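Long-range contact in isoaspartyl dipeptidase (Fervidobacterium islandicum, PDB 7CDH), which probably hydrolyses isoaspartyl dipeptides as a zinc-dependent metallopeptidase of the amidohydrolase family, consistent with a part in protein repair: residues K200-K212 and F232-T244. Residues are numbered along the deposited sequence; the frame is centred on the assembly and turned at random.
Sequences KRGIEYLFDIIEK and FEQGLEFAKRGGT
Helix 204-212 and helix 232-240 run nearly parallel; their axes come within 11.2 Å and make an angle of 18°, and Phe207 and Phe238 meet near the middle. The Phe207 ring reaches across to the second helix. Its CZ lies 3.7 Å from the backbone O of Gln234, which sits at the ring edge, in plane. The same CZ is 4.0 Å from Phe238 CB. The Phe238 side chain leaves its helix with CG anti to the backbone N (chi1 -177°). Its ring then lies across Leu206, with CZ 4.1 Å from Leu206 CD2. Ile203 CD1 packs on Phe238 CB from the N-terminal end of helix 204-212. These are neighbouring outer helices of the amidohydrolase TIM barrel. Each follows a barrel strand, 191-196 and 220-223, and Leu206, Ile210 and Phe238 also pack on the latter. His195 and His224, both zinc ligands, belong to these two beta-alpha units. At the N-terminal end, Gln234 holds the turn that leads into helix 204-212. Its OE1 accepts an almost straight hydrogen bond from the backbone N of Ile203, 3.2 Å away. The donor is tilted from the amide carbonyl plane. Gly202, with positive phi, lies beside this amide in the type II' turn from Arg201 to Glu204. At the other end, Arg241 stretches from CG to NE toward the first helix. Phe207 CD1 lies over the centre of one guanidinium face, with the two planes 49° apart. Glu211, Arg241 and Glu237 form a salt-bridge network, and the two carboxylates probably limit how far the guanidinium can turn. Glu211 OE2 makes a salt bridge to Arg241 NH1 at 2.7 Å. The oxygen lies near the guanidinium plane and offers its anti lone pair. Arg241 NE makes the second salt bridge, to Glu237 OE1 at 3.2 Å, one turn back.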
ATOM      1  N   LYS A 200      30.823   8.581  21.750  1.00 42.84           N
ATOM      2  CA  LYS A 200      32.036   9.408  21.526  1.00 46.87           C
ATOM      3  C   LYS A 200      31.771  10.407  20.405  1.00 42.51           C
ATOM      4  O   LYS A 200      32.338  11.479  20.451  1.00 51.23           O
ATOM      5  CB  LYS A 200      33.261   8.519  21.283  1.00 52.93           C
ATOM      6  CG  LYS A 200      33.833   7.933  22.569  1.00 62.68           C
ATOM      7  CD  LYS A 200      35.073   7.087  22.345  1.00 76.66           C
ATOM      8  CE  LYS A 200      35.086   5.800  23.150  1.00 85.18           C
ATOM      9  NZ  LYS A 200      35.530   4.652  22.320  1.00 85.87           N
ATOM     10  N   ARG A 201      30.901  10.098  19.460  1.00 43.39           N
ATOM     11  CA  ARG A 201      30.593  11.007  18.330  1.00 39.78           C
ATOM     12  C   ARG A 201      29.875  12.278  18.816  1.00 38.00           C
ATOM     13  O   ARG A 201      29.921  13.265  18.093  1.00 45.16           O
ATOM     14  CB  ARG A 201      29.778  10.251  17.282  1.00 46.62           C
ATOM     15  CG  ARG A 201      30.586   9.247  16.467  1.00 52.70           C
ATOM     16  CD  ARG A 201      29.728   8.368  15.565  1.00 57.84           C
ATOM     17  NE  ARG A 201      28.859   7.483  16.343  1.00 66.46           N
ATOM     18  CZ  ARG A 201      28.024   6.565  15.843  1.00 66.59           C
ATOM     19  NH1 ARG A 201      27.949   6.385  14.536  1.00 63.07           N
ATOM     20  NH2 ARG A 201      27.276   5.825  16.655  1.00 62.78           N
ATOM     21  N   GLY A 202      29.244  12.302  19.989  1.00 35.11           N
ATOM     22  CA  GLY A 202      28.533  13.503  20.490  1.00 32.96           C
ATOM     23  C   GLY A 202      27.676  14.158  19.407  1.00 35.65           C
ATOM     24  O   GLY A 202      26.904  13.438  18.784  1.00 36.03           O
ATOM     25  N   ILE A 203      27.837  15.471  19.170  1.00 39.25           N
ATOM     26  CA  ILE A 203      27.095  16.272  18.169  1.00 35.41           C
ATOM     27  C   ILE A 203      27.929  16.529  16.900  1.00 37.95           C
ATOM     28  O   ILE A 203      27.651  17.529  16.214  1.00 40.09           O
ATOM     29  CB  ILE A 203      26.550  17.572  18.780  1.00 39.47           C
ATOM     30  CG1 ILE A 203      27.633  18.500  19.341  1.00 40.73           C
ATOM     31  CG2 ILE A 203      25.466  17.253  19.812  1.00 41.21           C
ATOM     32  CD1 ILE A 203      27.123  19.926  19.656  1.00 36.29           C
ATOM     33  N   GLU A 204      28.808  15.606  16.512  1.00 37.56           N
ATOM     34  CA  GLU A 204      29.470  15.553  15.172  1.00 44.31           C
ATOM     35  C   GLU A 204      28.478  15.913  14.038  1.00 44.37           C
ATOM     36  O   GLU A 204      28.724  16.840  13.248  1.00 41.81           O
ATOM     37  CB  GLU A 204      30.008  14.141  14.964  1.00 52.52           C
ATOM     38  CG  GLU A 204      31.324  14.025  14.231  1.00 72.76           C
ATOM     39  CD  GLU A 204      31.994  12.681  14.541  1.00 89.53           C
ATOM     40  OE1 GLU A 204      32.878  12.635  15.466  1.00 87.99           O
ATOM     41  OE2 GLU A 204      31.593  11.666  13.905  1.00 76.74           O
ATOM     42  N   TYR A 205      27.378  15.183  13.909  1.00 43.81           N
ATOM     43  CA  TYR A 205      26.410  15.368  12.801  1.00 39.94           C
ATOM     44  C   TYR A 205      25.923  16.814  12.741  1.00 36.96           C
ATOM     45  O   TYR A 205      25.645  17.275  11.623  1.00 38.71           O
ATOM     46  CB  TYR A 205      25.206  14.451  13.003  1.00 43.18           C
ATOM     47  CG  TYR A 205      25.427  13.004  12.657  1.00 43.05           C
ATOM     48  CD1 TYR A 205      26.517  12.571  11.918  1.00 42.89           C
ATOM     49  CD2 TYR A 205      24.477  12.075  13.020  1.00 48.86           C
ATOM     50  CE1 TYR A 205      26.670  11.238  11.569  1.00 44.36           C
ATOM     51  CE2 TYR A 205      24.612  10.742  12.680  1.00 52.78           C
ATOM     52  CZ  TYR A 205      25.706  10.320  11.950  1.00 47.73           C
ATOM     53  OH  TYR A 205      25.781   9.001  11.638  1.00 43.48           O
ATOM     54  N   LEU A 206      25.779  17.492  13.886  1.00 35.32           N
ATOM     55  CA  LEU A 206      25.236  18.881  13.919  1.00 38.93           C
ATOM     56  C   LEU A 206      26.244  19.830  13.253  1.00 38.49           C
ATOM     57  O   LEU A 206      25.813  20.685  12.430  1.00 38.08           O
ATOM     58  CB  LEU A 206      24.863  19.295  15.345  1.00 37.99           C
ATOM     59  CG  LEU A 206      23.472  18.855  15.806  1.00 39.34           C
ATOM     60  CD1 LEU A 206      23.350  17.348  15.872  1.00 41.54           C
ATOM     61  CD2 LEU A 206      23.137  19.433  17.167  1.00 41.07           C
ATOM     62  N   PHE A 207      27.528  19.635  13.531  1.00 36.40           N
ATOM     63  CA  PHE A 207      28.643  20.388  12.911  1.00 39.39           C
ATOM     64  C   PHE A 207      28.699  20.036  11.425  1.00 41.15           C
ATOM     65  O   PHE A 207      28.890  20.986  10.608  1.00 43.16           O
ATOM     66  CB  PHE A 207      29.958  20.124  13.651  1.00 41.02           C
ATOM     67  CG  PHE A 207      30.037  20.819  14.990  1.00 42.66           C
ATOM     68  CD1 PHE A 207      30.005  22.199  15.071  1.00 44.11           C
ATOM     69  CD2 PHE A 207      30.146  20.102  16.167  1.00 43.69           C
ATOM     70  CE1 PHE A 207      30.073  22.840  16.297  1.00 45.01           C
ATOM     71  CE2 PHE A 207      30.225  20.746  17.388  1.00 44.07           C
ATOM     72  CZ  PHE A 207      30.164  22.113  17.453  1.00 41.63           C
ATOM     73  N   ASP A 208      28.492  18.756  11.076  1.00 38.48           N
ATOM     74  CA  ASP A 208      28.504  18.281   9.665  1.00 40.00           C
ATOM     75  C   ASP A 208      27.390  18.977   8.869  1.00 37.49           C
ATOM     76  O   ASP A 208      27.658  19.465   7.757  1.00 38.86           O
ATOM     77  CB  ASP A 208      28.356  16.766   9.544  1.00 45.75           C
ATOM     78  CG  ASP A 208      29.540  15.949  10.039  1.00 50.66           C
ATOM     79  OD1 ASP A 208      30.655  16.524  10.191  1.00 58.45           O
ATOM     80  OD2 ASP A 208      29.324  14.737  10.294  1.00 53.04           O
ATOM     81  N   ILE A 209      26.205  19.122   9.446  1.00 34.91           N
ATOM     82  CA  ILE A 209      25.073  19.789   8.743  1.00 35.96           C
ATOM     83  C   ILE A 209      25.447  21.250   8.418  1.00 36.99           C
ATOM     84  O   ILE A 209      25.213  21.687   7.272  1.00 40.01           O
ATOM     85  CB  ILE A 209      23.783  19.674   9.578  1.00 35.13           C
ATOM     86  CG1 ILE A 209      23.339  18.218   9.739  1.00 38.65           C
ATOM     87  CG2 ILE A 209      22.701  20.527   8.967  1.00 34.37           C
ATOM     88  CD1 ILE A 209      22.407  17.990  10.903  1.00 37.74           C
ATOM     89  N   ILE A 210      25.923  22.028   9.388  1.00 35.04           N
ATOM     90  CA  ILE A 210      26.147  23.487   9.178  1.00 38.36           C
ATOM     91  C   ILE A 210      27.403  23.727   8.317  1.00 41.65           C
ATOM     92  O   ILE A 210      27.411  24.707   7.552  1.00 44.86           O
ATOM     93  CB  ILE A 210      26.221  24.233  10.511  1.00 37.32           C
ATOM     94  CG1 ILE A 210      27.421  23.784  11.354  1.00 37.37           C
ATOM     95  CG2 ILE A 210      24.890  24.099  11.241  1.00 37.40           C
ATOM     96  CD1 ILE A 210      27.687  24.681  12.536  1.00 38.24           C
ATOM     97  N   GLU A 211      28.408  22.858   8.387  1.00 43.77           N
ATOM     98  CA  GLU A 211      29.666  23.045   7.628  1.00 48.18           C
ATOM     99  C   GLU A 211      29.439  22.655   6.168  1.00 46.61           C
ATOM    100  O   GLU A 211      29.953  23.357   5.309  1.00 59.42           O
ATOM    101  CB  GLU A 211      30.815  22.284   8.293  1.00 53.34           C
ATOM    102  CG  GLU A 211      31.327  23.007   9.530  1.00 58.46           C
ATOM    103  CD  GLU A 211      32.083  22.179  10.553  1.00 65.39           C
ATOM    104  OE1 GLU A 211      32.381  20.994  10.284  1.00 71.80           O
ATOM    105  OE2 GLU A 211      32.373  22.727  11.629  1.00 71.87           O
ATOM    106  N   LYS A 212      28.665  21.608   5.896  1.00 48.11           N
ATOM    107  CA  LYS A 212      28.604  20.967   4.557  1.00 46.44           C
ATOM    108  C   LYS A 212      27.333  21.354   3.801  1.00 39.70           C
ATOM    109  O   LYS A 212      27.217  20.968   2.636  1.00 44.11           O
ATOM    110  CB  LYS A 212      28.654  19.447   4.695  1.00 52.75           C
ATOM    111  CG  LYS A 212      29.882  18.882   5.399  1.00 58.74           C
ATOM    112  CD  LYS A 212      29.659  17.429   5.805  1.00 66.87           C
ATOM    113  CE  LYS A 212      30.920  16.590   5.879  1.00 73.58           C
ATOM    114  NZ  LYS A 212      30.601  15.147   5.759  1.00 74.07           N
ATOM    115  N   PHE A 232      29.405  19.220  27.019  1.00 37.33           N
ATOM    116  CA  PHE A 232      29.000  20.628  27.247  1.00 38.15           C
ATOM    117  C   PHE A 232      29.981  21.578  26.556  1.00 37.77           C
ATOM    118  O   PHE A 232      29.513  22.586  25.950  1.00 41.63           O
ATOM    119  CB  PHE A 232      28.830  20.937  28.726  1.00 39.76           C
ATOM    120  CG  PHE A 232      28.461  22.372  28.952  1.00 41.03           C
ATOM    121  CD1 PHE A 232      27.218  22.839  28.565  1.00 41.61           C
ATOM    122  CD2 PHE A 232      29.381  23.269  29.487  1.00 42.77           C
ATOM    123  CE1 PHE A 232      26.864  24.164  28.790  1.00 47.17           C
ATOM    124  CE2 PHE A 232      29.033  24.593  29.682  1.00 42.88           C
ATOM    125  CZ  PHE A 232      27.772  25.035  29.353  1.00 44.16           C
ATOM    126  N   GLU A 233      31.272  21.257  26.529  1.00 38.68           N
ATOM    127  CA  GLU A 233      32.235  22.139  25.825  1.00 45.11           C
ATOM    128  C   GLU A 233      32.050  21.990  24.294  1.00 40.59           C
ATOM    129  O   GLU A 233      32.091  23.028  23.611  1.00 37.38           O
ATOM    130  CB  GLU A 233      33.612  22.083  26.511  1.00 55.67           C
ATOM    131  CG  GLU A 233      34.387  20.779  26.436  1.00 77.22           C
ATOM    132  CD  GLU A 233      35.663  20.777  27.289  1.00 92.76           C
ATOM    133  OE1 GLU A 233      36.732  20.279  26.806  1.00 78.14           O
ATOM    134  OE2 GLU A 233      35.598  21.286  28.446  1.00100.60           O
ATOM    135  N   GLN A 234      31.658  20.831  23.753  1.00 42.92           N
ATOM    136  CA  GLN A 234      31.176  20.744  22.341  1.00 40.11           C
ATOM    137  C   GLN A 234      29.937  21.657  22.189  1.00 40.12           C
ATOM    138  O   GLN A 234      29.792  22.369  21.146  1.00 36.99           O
ATOM    139  CB  GLN A 234      30.878  19.296  21.955  1.00 45.72           C
ATOM    140  CG  GLN A 234      31.947  18.544  21.155  1.00 52.42           C
ATOM    141  CD  GLN A 234      31.332  17.531  20.179  1.00 68.32           C
ATOM    142  OE1 GLN A 234      30.474  16.685  20.511  1.00 47.65           O
ATOM    143  NE2 GLN A 234      31.748  17.615  18.917  1.00 65.98           N
ATOM    144  N   GLY A 235      29.069  21.698  23.203  1.00 36.33           N
ATOM    145  CA  GLY A 235      27.880  22.575  23.213  1.00 37.82           C
ATOM    146  C   GLY A 235      28.221  24.055  23.126  1.00 40.39           C
ATOM    147  O   GLY A 235      27.554  24.790  22.337  1.00 35.77           O
ATOM    148  N   LEU A 236      29.195  24.525  23.916  1.00 41.97           N
ATOM    149  CA  LEU A 236      29.602  25.960  23.885  1.00 39.49           C
ATOM    150  C   LEU A 236      30.240  26.289  22.537  1.00 36.67           C
ATOM    151  O   LEU A 236      30.031  27.402  22.049  1.00 37.04           O
ATOM    152  CB  LEU A 236      30.553  26.285  25.033  1.00 41.07           C
ATOM    153  CG  LEU A 236      29.937  26.207  26.421  1.00 44.15           C
ATOM    154  CD1 LEU A 236      30.973  26.533  27.476  1.00 46.75           C
ATOM    155  CD2 LEU A 236      28.727  27.115  26.533  1.00 43.72           C
ATOM    156  N   GLU A 237      30.917  25.349  21.899  1.00 37.78           N
ATOM    157  CA  GLU A 237      31.439  25.630  20.544  1.00 42.89           C
ATOM    158  C   GLU A 237      30.245  25.816  19.600  1.00 44.17           C
ATOM    159  O   GLU A 237      30.305  26.733  18.730  1.00 46.34           O
ATOM    160  CB  GLU A 237      32.414  24.561  20.066  1.00 50.06           C
ATOM    161  CG  GLU A 237      32.990  24.913  18.692  1.00 69.75           C
ATOM    162  CD  GLU A 237      33.553  26.331  18.563  1.00 76.18           C
ATOM    163  OE1 GLU A 237      33.265  26.997  17.505  1.00 62.98           O
ATOM    164  OE2 GLU A 237      34.254  26.777  19.544  1.00 72.22           O
ATOM    165  N   PHE A 238      29.175  25.035  19.804  1.00 41.01           N
ATOM    166  CA  PHE A 238      27.939  25.088  18.981  1.00 36.63           C
ATOM    167  C   PHE A 238      27.228  26.424  19.233  1.00 36.40           C
ATOM    168  O   PHE A 238      26.776  27.052  18.240  1.00 41.46           O
ATOM    169  CB  PHE A 238      27.075  23.849  19.263  1.00 37.51           C
ATOM    170  CG  PHE A 238      25.821  23.734  18.443  1.00 30.50           C
ATOM    171  CD1 PHE A 238      25.884  23.366  17.119  1.00 31.05           C
ATOM    172  CD2 PHE A 238      24.586  24.002  19.000  1.00 31.91           C
ATOM    173  CE1 PHE A 238      24.733  23.262  16.362  1.00 32.61           C
ATOM    174  CE2 PHE A 238      23.430  23.905  18.238  1.00 32.92           C
ATOM    175  CZ  PHE A 238      23.505  23.503  16.926  1.00 32.56           C
ATOM    176  N   ALA A 239      27.097  26.849  20.497  1.00 35.41           N
ATOM    177  CA  ALA A 239      26.551  28.186  20.880  1.00 38.72           C
ATOM    178  C   ALA A 239      27.349  29.303  20.212  1.00 37.05           C
ATOM    179  O   ALA A 239      26.693  30.257  19.716  1.00 33.86           O
ATOM    180  CB  ALA A 239      26.556  28.418  22.372  1.00 40.89           C
ATOM    181  N   LYS A 240      28.688  29.197  20.203  1.00 36.72           N
ATOM    182  CA  LYS A 240      29.552  30.280  19.664  1.00 40.55           C
ATOM    183  C   LYS A 240      29.220  30.440  18.190  1.00 41.46           C
ATOM    184  O   LYS A 240      29.304  31.560  17.714  1.00 46.17           O
ATOM    185  CB  LYS A 240      31.050  30.049  19.841  1.00 43.34           C
ATOM    186  CG  LYS A 240      31.585  30.445  21.210  1.00 46.97           C
ATOM    187  CD  LYS A 240      32.937  29.847  21.498  1.00 51.71           C
ATOM    188  CE  LYS A 240      33.241  29.791  22.973  1.00 60.30           C
ATOM    189  NZ  LYS A 240      34.248  28.740  23.249  1.00 76.00           N
ATOM    190  N   ARG A 241      28.749  29.397  17.516  1.00 36.46           N
ATOM    191  CA  ARG A 241      28.377  29.555  16.090  1.00 33.38           C
ATOM    192  C   ARG A 241      26.925  29.976  15.909  1.00 32.16           C
ATOM    193  O   ARG A 241      26.526  30.081  14.753  1.00 36.27           O
ATOM    194  CB  ARG A 241      28.666  28.271  15.329  1.00 35.44           C
ATOM    195  CG  ARG A 241      30.056  27.750  15.609  1.00 38.81           C
ATOM    196  CD  ARG A 241      30.537  26.978  14.432  1.00 44.25           C
ATOM    197  NE  ARG A 241      31.678  26.158  14.799  1.00 51.11           N
ATOM    198  CZ  ARG A 241      32.204  25.241  14.004  1.00 55.78           C
ATOM    199  NH1 ARG A 241      31.661  25.019  12.812  1.00 63.73           N
ATOM    200  NH2 ARG A 241      33.241  24.529  14.414  1.00 58.12           N
ATOM    201  N   GLY A 242      26.166  30.240  16.974  1.00 36.72           N
ATOM    202  CA  GLY A 242      24.783  30.769  16.872  1.00 36.94           C
ATOM    203  C   GLY A 242      23.737  29.760  17.349  1.00 38.80           C
ATOM    204  O   GLY A 242      22.550  30.087  17.341  1.00 39.07           O
ATOM    205  N   GLY A 243      24.159  28.578  17.788  1.00 36.41           N
ATOM    206  CA  GLY A 243      23.241  27.505  18.194  1.00 36.82           C
ATOM    207  C   GLY A 243      22.651  27.717  19.565  1.00 33.39           C
ATOM    208  O   GLY A 243      23.249  28.452  20.322  1.00 34.85           O
ATOM    209  N   THR A 244      21.489  27.105  19.839  1.00 34.40           N
ATOM    210  CA  THR A 244      20.927  26.931  21.200  1.00 32.93           C
ATOM    211  C   THR A 244      21.033  25.459  21.582  1.00 32.36           C
ATOM    212  O   THR A 244      20.840  24.637  20.713  1.00 37.40           O
ATOM    213  CB  THR A 244      19.504  27.468  21.320  1.00 33.69           C
ATOM    214  OG1 THR A 244      19.590  28.795  20.809  1.00 33.13           O
ATOM    215  CG2 THR A 244      18.990  27.469  22.742  1.00 35.05           C
TER